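Local coordinates for protein exported gluconolactonase (Xanthomonas campestris pv. campestris, PDB 3DR2) that probably hydrolyses gluconolactone to gluconate as a calcium-binding, six-bladed beta-propeller lactonase of the SMP-30 family, acting in secondary glucose metabolism, at residues T58-L70 with V78-N91. Residues are numbered along the deposited sequence; the frame is centred on the assembly and turned at random.
Sequences TLVWSDLVGRRVL and VDVLLDATAFTNGN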
ATOM      1  N   THR A  58      21.548   1.705 -11.162  1.00 15.82           N
ATOM      2  CA  THR A  58      20.198   1.340 -10.762  1.00 16.18           C
ATOM      3  C   THR A  58      19.265   2.546 -10.697  1.00 15.12           C
ATOM      4  O   THR A  58      19.673   3.625 -10.272  1.00 14.30           O
ATOM      5  CB  THR A  58      20.230   0.694  -9.358  1.00 17.86           C
ATOM      6  OG1 THR A  58      21.030  -0.495  -9.392  1.00 17.37           O
ATOM      7  CG2 THR A  58      18.822   0.358  -8.878  1.00 16.79           C
ATOM      8  N   LEU A  59      18.019   2.362 -11.127  1.00 14.62           N
ATOM      9  CA  LEU A  59      17.027   3.432 -11.038  1.00 14.36           C
ATOM     10  C   LEU A  59      16.312   3.177  -9.710  1.00 14.37           C
ATOM     11  O   LEU A  59      15.626   2.165  -9.547  1.00 13.56           O
ATOM     12  CB  LEU A  59      16.015   3.363 -12.188  1.00 15.39           C
ATOM     13  CG  LEU A  59      15.013   4.525 -12.323  1.00 16.60           C
ATOM     14  CD1 LEU A  59      13.989   4.517 -11.184  1.00 13.55           C
ATOM     15  CD2 LEU A  59      15.776   5.850 -12.342  1.00 13.74           C
ATOM     16  N   VAL A  60      16.498   4.087  -8.765  1.00 12.60           N
ATOM     17  CA  VAL A  60      15.897   3.991  -7.439  1.00 12.97           C
ATOM     18  C   VAL A  60      14.577   4.762  -7.390  1.00  9.95           C
ATOM     19  O   VAL A  60      14.510   5.889  -7.861  1.00 12.59           O
ATOM     20  CB  VAL A  60      16.840   4.613  -6.386  1.00 12.96           C
ATOM     21  CG1 VAL A  60      16.192   4.564  -5.015  1.00 15.99           C
ATOM     22  CG2 VAL A  60      18.185   3.892  -6.386  1.00 17.09           C
ATOM     23  N   TRP A  61      13.524   4.171  -6.840  1.00 11.51           N
ATOM     24  CA  TRP A  61      12.269   4.905  -6.728  1.00 11.54           C
ATOM     25  C   TRP A  61      11.464   4.345  -5.566  1.00 12.41           C
ATOM     26  O   TRP A  61      11.769   3.264  -5.065  1.00 10.86           O
ATOM     27  CB  TRP A  61      11.496   4.879  -8.056  1.00 12.80           C
ATOM     28  CG  TRP A  61      10.555   3.746  -8.282  1.00 11.95           C
ATOM     29  CD1 TRP A  61       9.201   3.784  -8.170  1.00 12.64           C
ATOM     30  CD2 TRP A  61      10.886   2.426  -8.736  1.00 11.48           C
ATOM     31  NE1 TRP A  61       8.658   2.574  -8.533  1.00 12.63           N
ATOM     32  CE2 TRP A  61       9.672   1.721  -8.884  1.00 12.50           C
ATOM     33  CE3 TRP A  61      12.089   1.773  -9.036  1.00 13.12           C
ATOM     34  CZ2 TRP A  61       9.623   0.390  -9.317  1.00 14.49           C
ATOM     35  CZ3 TRP A  61      12.041   0.450  -9.466  1.00 13.37           C
ATOM     36  CH2 TRP A  61      10.814  -0.226  -9.602  1.00 12.53           C
ATOM     37  N   SER A  62      10.463   5.091  -5.114  1.00 10.72           N
ATOM     38  CA  SER A  62       9.669   4.659  -3.972  1.00 10.21           C
ATOM     39  C   SER A  62       8.281   4.145  -4.277  1.00 12.18           C
ATOM     40  O   SER A  62       7.635   4.597  -5.210  1.00 12.22           O
ATOM     41  CB  SER A  62       9.469   5.822  -2.990  1.00 11.64           C
ATOM     42  OG  SER A  62      10.692   6.357  -2.549  1.00 12.39           O
ATOM     43  N   ASP A  63       7.833   3.182  -3.481  1.00 10.75           N
ATOM     44  CA  ASP A  63       6.449   2.745  -3.571  1.00 11.98           C
ATOM     45  C   ASP A  63       5.991   3.352  -2.246  1.00 12.98           C
ATOM     46  O   ASP A  63       6.111   2.729  -1.197  1.00 14.95           O
ATOM     47  CB  ASP A  63       6.282   1.232  -3.522  1.00 13.52           C
ATOM     48  CG  ASP A  63       4.814   0.823  -3.551  1.00 12.43           C
ATOM     49  OD1 ASP A  63       4.513  -0.384  -3.645  1.00 15.50           O
ATOM     50  OD2 ASP A  63       3.948   1.726  -3.479  1.00 14.32           O
ATOM     51  N   LEU A  64       5.511   4.590  -2.302  1.00 13.02           N
ATOM     52  CA  LEU A  64       5.090   5.327  -1.108  1.00 14.59           C
ATOM     53  C   LEU A  64       4.114   4.575  -0.224  1.00 14.11           C
ATOM     54  O   LEU A  64       4.341   4.408   0.972  1.00 13.58           O
ATOM     55  CB  LEU A  64       4.463   6.657  -1.527  1.00 15.69           C
ATOM     56  CG  LEU A  64       4.606   7.912  -0.655  1.00 21.92           C
ATOM     57  CD1 LEU A  64       3.448   8.836  -0.982  1.00 17.96           C
ATOM     58  CD2 LEU A  64       4.621   7.592   0.826  1.00 18.81           C
ATOM     59  N   VAL A  65       3.019   4.123  -0.816  1.00 12.02           N
ATOM     60  CA  VAL A  65       1.995   3.414  -0.073  1.00 12.55           C
ATOM     61  C   VAL A  65       2.416   2.011   0.361  1.00 12.93           C
ATOM     62  O   VAL A  65       1.986   1.525   1.409  1.00 11.57           O
ATOM     63  CB  VAL A  65       0.697   3.377  -0.905  1.00 12.75           C
ATOM     64  CG1 VAL A  65      -0.358   2.527  -0.226  1.00 14.51           C
ATOM     65  CG2 VAL A  65       0.185   4.803  -1.086  1.00 13.88           C
ATOM     66  N   GLY A  66       3.265   1.374  -0.440  1.00 11.73           N
ATOM     67  CA  GLY A  66       3.745   0.039  -0.121  1.00 12.24           C
ATOM     68  C   GLY A  66       4.915   0.062   0.850  1.00 12.89           C
ATOM     69  O   GLY A  66       5.395  -0.982   1.286  1.00 11.56           O
ATOM     70  N   ARG A  67       5.383   1.266   1.169  1.00 12.42           N
ATOM     71  CA  ARG A  67       6.474   1.461   2.109  1.00 11.32           C
ATOM     72  C   ARG A  67       7.763   0.731   1.764  1.00 14.30           C
ATOM     73  O   ARG A  67       8.332  -0.003   2.574  1.00 11.58           O
ATOM     74  CB  ARG A  67       5.989   1.097   3.515  1.00 13.60           C
ATOM     75  CG  ARG A  67       4.675   1.800   3.845  1.00 12.91           C
ATOM     76  CD  ARG A  67       4.096   1.399   5.194  1.00 14.23           C
ATOM     77  NE  ARG A  67       4.903   1.880   6.310  1.00 13.68           N
ATOM     78  CZ  ARG A  67       4.500   1.869   7.577  1.00 16.75           C
ATOM     79  NH1 ARG A  67       3.297   1.400   7.888  1.00 16.42           N
ATOM     80  NH2 ARG A  67       5.300   2.330   8.533  1.00 17.70           N
ATOM     81  N   ARG A  68       8.227   0.964   0.542  1.00 12.55           N
ATOM     82  CA  ARG A  68       9.465   0.374   0.057  1.00 12.69           C
ATOM     83  C   ARG A  68      10.170   1.342  -0.869  1.00 12.60           C
ATOM     84  O   ARG A  68       9.540   2.211  -1.462  1.00 13.47           O
ATOM     85  CB  ARG A  68       9.181  -0.895  -0.750  1.00 15.01           C
ATOM     86  CG  ARG A  68       8.883  -2.146   0.050  1.00 14.25           C
ATOM     87  CD  ARG A  68       8.555  -3.275  -0.914  1.00 17.21           C
ATOM     88  NE  ARG A  68       8.607  -4.593  -0.293  1.00 16.15           N
ATOM     89  CZ  ARG A  68       7.899  -5.635  -0.718  1.00 19.19           C
ATOM     90  NH1 ARG A  68       7.085  -5.503  -1.748  1.00 16.49           N
ATOM     91  NH2 ARG A  68       8.022  -6.814  -0.128  1.00 17.70           N
ATOM     92  N   VAL A  69      11.488   1.188  -0.969  1.00 11.94           N
ATOM     93  CA  VAL A  69      12.293   1.953  -1.908  1.00 13.96           C
ATOM     94  C   VAL A  69      12.836   0.815  -2.773  1.00 13.37           C
ATOM     95  O   VAL A  69      13.527  -0.078  -2.268  1.00 14.31           O
ATOM     96  CB  VAL A  69      13.460   2.696  -1.242  1.00 15.87           C
ATOM     97  CG1 VAL A  69      14.418   3.192  -2.312  1.00 15.05           C
ATOM     98  CG2 VAL A  69      12.935   3.885  -0.446  1.00 17.17           C
ATOM     99  N   LEU A  70      12.492   0.833  -4.056  1.00 11.54           N
ATOM    100  CA  LEU A  70      12.886  -0.216  -4.997  1.00 14.32           C
ATOM    101  C   LEU A  70      14.050   0.187  -5.885  1.00 15.74           C
ATOM    102  O   LEU A  70      14.334   1.371  -6.053  1.00 13.20           O
ATOM    103  CB  LEU A  70      11.689  -0.574  -5.876  1.00 14.40           C
ATOM    104  CG  LEU A  70      10.423  -0.921  -5.087  1.00 13.21           C
ATOM    105  CD1 LEU A  70       9.227  -0.990  -6.016  1.00 17.18           C
ATOM    106  CD2 LEU A  70      10.633  -2.248  -4.361  1.00 13.49           C
ATOM    107  N   VAL A  78      14.230  -6.110 -10.322  1.00 16.44           N
ATOM    108  CA  VAL A  78      13.827  -5.062  -9.395  1.00 15.84           C
ATOM    109  C   VAL A  78      13.989  -5.671  -8.007  1.00 16.01           C
ATOM    110  O   VAL A  78      13.413  -6.724  -7.707  1.00 15.03           O
ATOM    111  CB  VAL A  78      12.359  -4.609  -9.598  1.00 15.57           C
ATOM    112  CG1 VAL A  78      12.009  -3.525  -8.576  1.00 17.28           C
ATOM    113  CG2 VAL A  78      12.165  -4.062 -11.008  1.00 19.31           C
ATOM    114  N   ASP A  79      14.796  -5.018  -7.179  1.00 16.32           N
ATOM    115  CA  ASP A  79      15.061  -5.472  -5.820  1.00 16.33           C
ATOM    116  C   ASP A  79      14.552  -4.452  -4.812  1.00 16.39           C
ATOM    117  O   ASP A  79      14.411  -3.276  -5.127  1.00 14.72           O
ATOM    118  CB  ASP A  79      16.568  -5.645  -5.599  1.00 19.53           C
ATOM    119  CG  ASP A  79      17.168  -6.713  -6.477  1.00 21.36           C
ATOM    120  OD1 ASP A  79      16.622  -7.833  -6.476  1.00 20.14           O
ATOM    121  OD2 ASP A  79      18.183  -6.437  -7.157  1.00 24.34           O
ATOM    122  N   VAL A  80      14.271  -4.913  -3.599  1.00 16.17           N
ATOM    123  CA  VAL A  80      13.836  -4.009  -2.545  1.00 16.38           C
ATOM    124  C   VAL A  80      15.121  -3.489  -1.895  1.00 16.80           C
ATOM    125  O   VAL A  80      15.888  -4.268  -1.316  1.00 18.53           O
ATOM    126  CB  VAL A  80      12.986  -4.741  -1.483  1.00 16.21           C
ATOM    127  CG1 VAL A  80      12.623  -3.777  -0.353  1.00 17.44           C
ATOM    128  CG2 VAL A  80      11.720  -5.303  -2.123  1.00 15.43           C
ATOM    129  N   LEU A  81      15.363  -2.184  -2.005  1.00 16.65           N
ATOM    130  CA  LEU A  81      16.553  -1.562  -1.429  1.00 15.78           C
ATOM    131  C   LEU A  81      16.325  -1.183   0.031  1.00 18.42           C
ATOM    132  O   LEU A  81      17.216  -1.339   0.864  1.00 16.02           O
ATOM    133  CB  LEU A  81      16.949  -0.317  -2.236  1.00 17.51           C
ATOM    134  CG  LEU A  81      17.324  -0.549  -3.705  1.00 19.54           C
ATOM    135  CD1 LEU A  81      17.593   0.793  -4.393  1.00 19.25           C
ATOM    136  CD2 LEU A  81      18.555  -1.444  -3.782  1.00 21.66           C
ATOM    137  N   LEU A  82      15.131  -0.676   0.328  1.00 15.73           N
ATOM    138  CA  LEU A  82      14.752  -0.298   1.689  1.00 16.03           C
ATOM    139  C   LEU A  82      13.340  -0.830   1.900  1.00 14.88           C
ATOM    140  O   LEU A  82      12.453  -0.557   1.097  1.00 15.44           O
ATOM    141  CB  LEU A  82      14.769   1.225   1.860  1.00 17.85           C
ATOM    142  CG  LEU A  82      16.142   1.894   1.787  1.00 18.81           C
ATOM    143  CD1 LEU A  82      15.988   3.401   1.868  1.00 25.18           C
ATOM    144  CD2 LEU A  82      17.011   1.392   2.920  1.00 22.89           C
ATOM    145  N   ASP A  83      13.133  -1.589   2.976  1.00 15.59           N
ATOM    146  CA  ASP A  83      11.828  -2.184   3.245  1.00 14.72           C
ATOM    147  C   ASP A  83      11.154  -1.617   4.495  1.00 17.80           C
ATOM    148  O   ASP A  83      11.823  -1.105   5.399  1.00 17.55           O
ATOM    149  CB  ASP A  83      11.988  -3.706   3.381  1.00 15.24           C
ATOM    150  CG  ASP A  83      10.673  -4.456   3.230  1.00 18.21           C
ATOM    151  OD1 ASP A  83       9.887  -4.127   2.309  1.00 17.18           O
ATOM    152  OD2 ASP A  83      10.434  -5.391   4.022  1.00 19.58           O
ATOM    153  N   ALA A  84       9.825  -1.709   4.525  1.00 15.71           N
ATOM    154  CA  ALA A  84       9.016  -1.222   5.644  1.00 16.61           C
ATOM    155  C   ALA A  84       9.421   0.193   6.034  1.00 17.28           C
ATOM    156  O   ALA A  84       9.641   0.497   7.212  1.00 17.56           O
ATOM    157  CB  ALA A  84       9.161  -2.165   6.838  1.00 18.85           C
ATOM    158  N   THR A  85       9.493   1.065   5.035  1.00 13.58           N
ATOM    159  CA  THR A  85       9.901   2.451   5.240  1.00 14.34           C
ATOM    160  C   THR A  85       8.864   3.305   5.965  1.00 14.45           C
ATOM    161  O   THR A  85       7.691   2.933   6.076  1.00 12.45           O
ATOM    162  CB  THR A  85      10.173   3.131   3.910  1.00 13.20           C
ATOM    163  OG1 THR A  85       8.926   3.358   3.246  1.00 13.18           O
ATOM    164  CG2 THR A  85      11.044   2.250   3.029  1.00 15.98           C
ATOM    165  N   ALA A  86       9.319   4.451   6.462  1.00 13.07           N
ATOM    166  CA  ALA A  86       8.442   5.391   7.138  1.00 14.34           C
ATOM    167  C   ALA A  86       7.873   6.298   6.045  1.00 17.54           C
ATOM    168  O   ALA A  86       8.045   7.523   6.061  1.00 14.31           O
ATOM    169  CB  ALA A  86       9.230   6.211   8.173  1.00 16.64           C
ATOM    170  N   PHE A  87       7.219   5.667   5.077  1.00 12.79           N
ATOM    171  CA  PHE A  87       6.598   6.361   3.960  1.00 13.78           C
ATOM    172  C   PHE A  87       7.543   7.264   3.182  1.00 13.93           C
ATOM    173  O   PHE A  87       7.305   8.464   3.039  1.00 13.37           O
ATOM    174  CB  PHE A  87       5.381   7.154   4.444  1.00 13.28           C
ATOM    175  CG  PHE A  87       4.335   6.301   5.092  1.00 14.60           C
ATOM    176  CD1 PHE A  87       4.306   6.142   6.474  1.00 15.19           C
ATOM    177  CD2 PHE A  87       3.414   5.604   4.317  1.00 15.21           C
ATOM    178  CE1 PHE A  87       3.375   5.296   7.073  1.00 14.02           C
ATOM    179  CE2 PHE A  87       2.482   4.757   4.906  1.00 15.59           C
ATOM    180  CZ  PHE A  87       2.461   4.601   6.285  1.00 15.66           C
ATOM    181  N   THR A  88       8.620   6.671   2.679  1.00 11.95           N
ATOM    182  CA  THR A  88       9.600   7.400   1.890  1.00 13.50           C
ATOM    183  C   THR A  88       8.970   7.809   0.561  1.00 14.45           C
ATOM    184  O   THR A  88       8.296   7.004  -0.090  1.00 12.26           O
ATOM    185  CB  THR A  88      10.837   6.526   1.635  1.00 14.14           C
ATOM    186  OG1 THR A  88      11.427   6.184   2.892  1.00 15.77           O
ATOM    187  CG2 THR A  88      11.867   7.267   0.795  1.00 12.84           C
ATOM    188  N   ASN A  89       9.192   9.061   0.176  1.00 11.49           N
ATOM    189  CA  ASN A  89       8.647   9.619  -1.059  1.00 13.45           C
ATOM    190  C   ASN A  89       9.790   9.943  -2.021  1.00 14.49           C
ATOM    191  O   ASN A  89      10.299   9.058  -2.700  1.00 14.22           O
ATOM    192  CB  ASN A  89       7.827  10.882  -0.730  1.00 13.48           C
ATOM    193  CG  ASN A  89       6.987  11.368  -1.906  1.00 15.31           C
ATOM    194  OD1 ASN A  89       6.041  12.147  -1.729  1.00 17.90           O
ATOM    195  ND2 ASN A  89       7.328  10.920  -3.106  1.00 11.07           N
ATOM    196  N   GLY A  90      10.215  11.201  -2.064  1.00 12.61           N
ATOM    197  CA  GLY A  90      11.295  11.559  -2.962  1.00 13.61           C
ATOM    198  C   GLY A  90      12.637  10.910  -2.643  1.00 14.94           C
ATOM    199  O   GLY A  90      12.940  10.627  -1.483  1.00 12.82           O
ATOM    200  N   ASN A  91      13.423  10.652  -3.690  1.00 12.45           N
ATOM    201  CA  ASN A  91      14.773  10.092  -3.559  1.00 12.83           C
ATOM    202  C   ASN A  91      15.681  10.941  -4.442  1.00 14.60           C
ATOM    203  O   ASN A  91      15.230  11.530  -5.432  1.00 12.54           O
ATOM    204  CB  ASN A  91      14.868   8.650  -4.076  1.00 14.33           C
ATOM    205  CG  ASN A  91      14.028   7.685  -3.283  1.00 13.05           C
ATOM    206  OD1 ASN A  91      14.335   7.361  -2.135  1.00 14.34           O
ATOM    207  ND2 ASN A  91      12.954   7.210  -3.898  1.00 15.62           N
TER
HETATM  208  O   HOH W   1       8.415   4.208   0.625  1.00 12.57           O
HETATM  209  O   HOH W   2       9.497  -7.489   2.129  1.00 28.02           O
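The carbonyl oxygen V69 O takes two backbone N-H groups at once. L81 N comes in almost head-on at 2.8 Å, while L82 N sits on a lone pair at 3.1 Å from the same V69 O. With both residues facing V69 this is a classic beta bulge, and V69 N returns a bond to L82 O. Beta-branched V69 suits the strand and lays its CB against L82 CB, the two side chains running alongside each other. Nearby, S62 offers on a short side chain a hydroxyl that can donate and accept: OG gives its proton to N89 O (2.7 Å) and accepts one from N91 ND2, whose amide is also held by H101 through OD1. Strands 58-63, 68-73 and 78-83 belong to one blade of the six-bladed beta-propeller; the chain turns a corner at L81 and L82 and goes on to strand 88-93, which opens the next sheet, so S62 ties neighbouring blades together. In the turn between strands 58-63 and 68-73, R67 bends at chi3 (69°). Its guanidinium lies flat on F87, planes 20° apart. R67 NE reaches T85 O at 3.0 Å, in the guanidinium plane, so stack and bond together fix the group's rotation, and NH1 forms a salt bridge with D83 of the second subunit. R68, extended from CG to NE, forms a salt bridge from NE to D83 OD1 at 2.9 Å, an oxygen also bridged by R67 of the second subunit. A water links R68 NH2 to D83 OD2. R68 NH1 and NH2 donate hydrogen bonds across the dimer interface to P156 O and G159 O, respectively, of the second subunit.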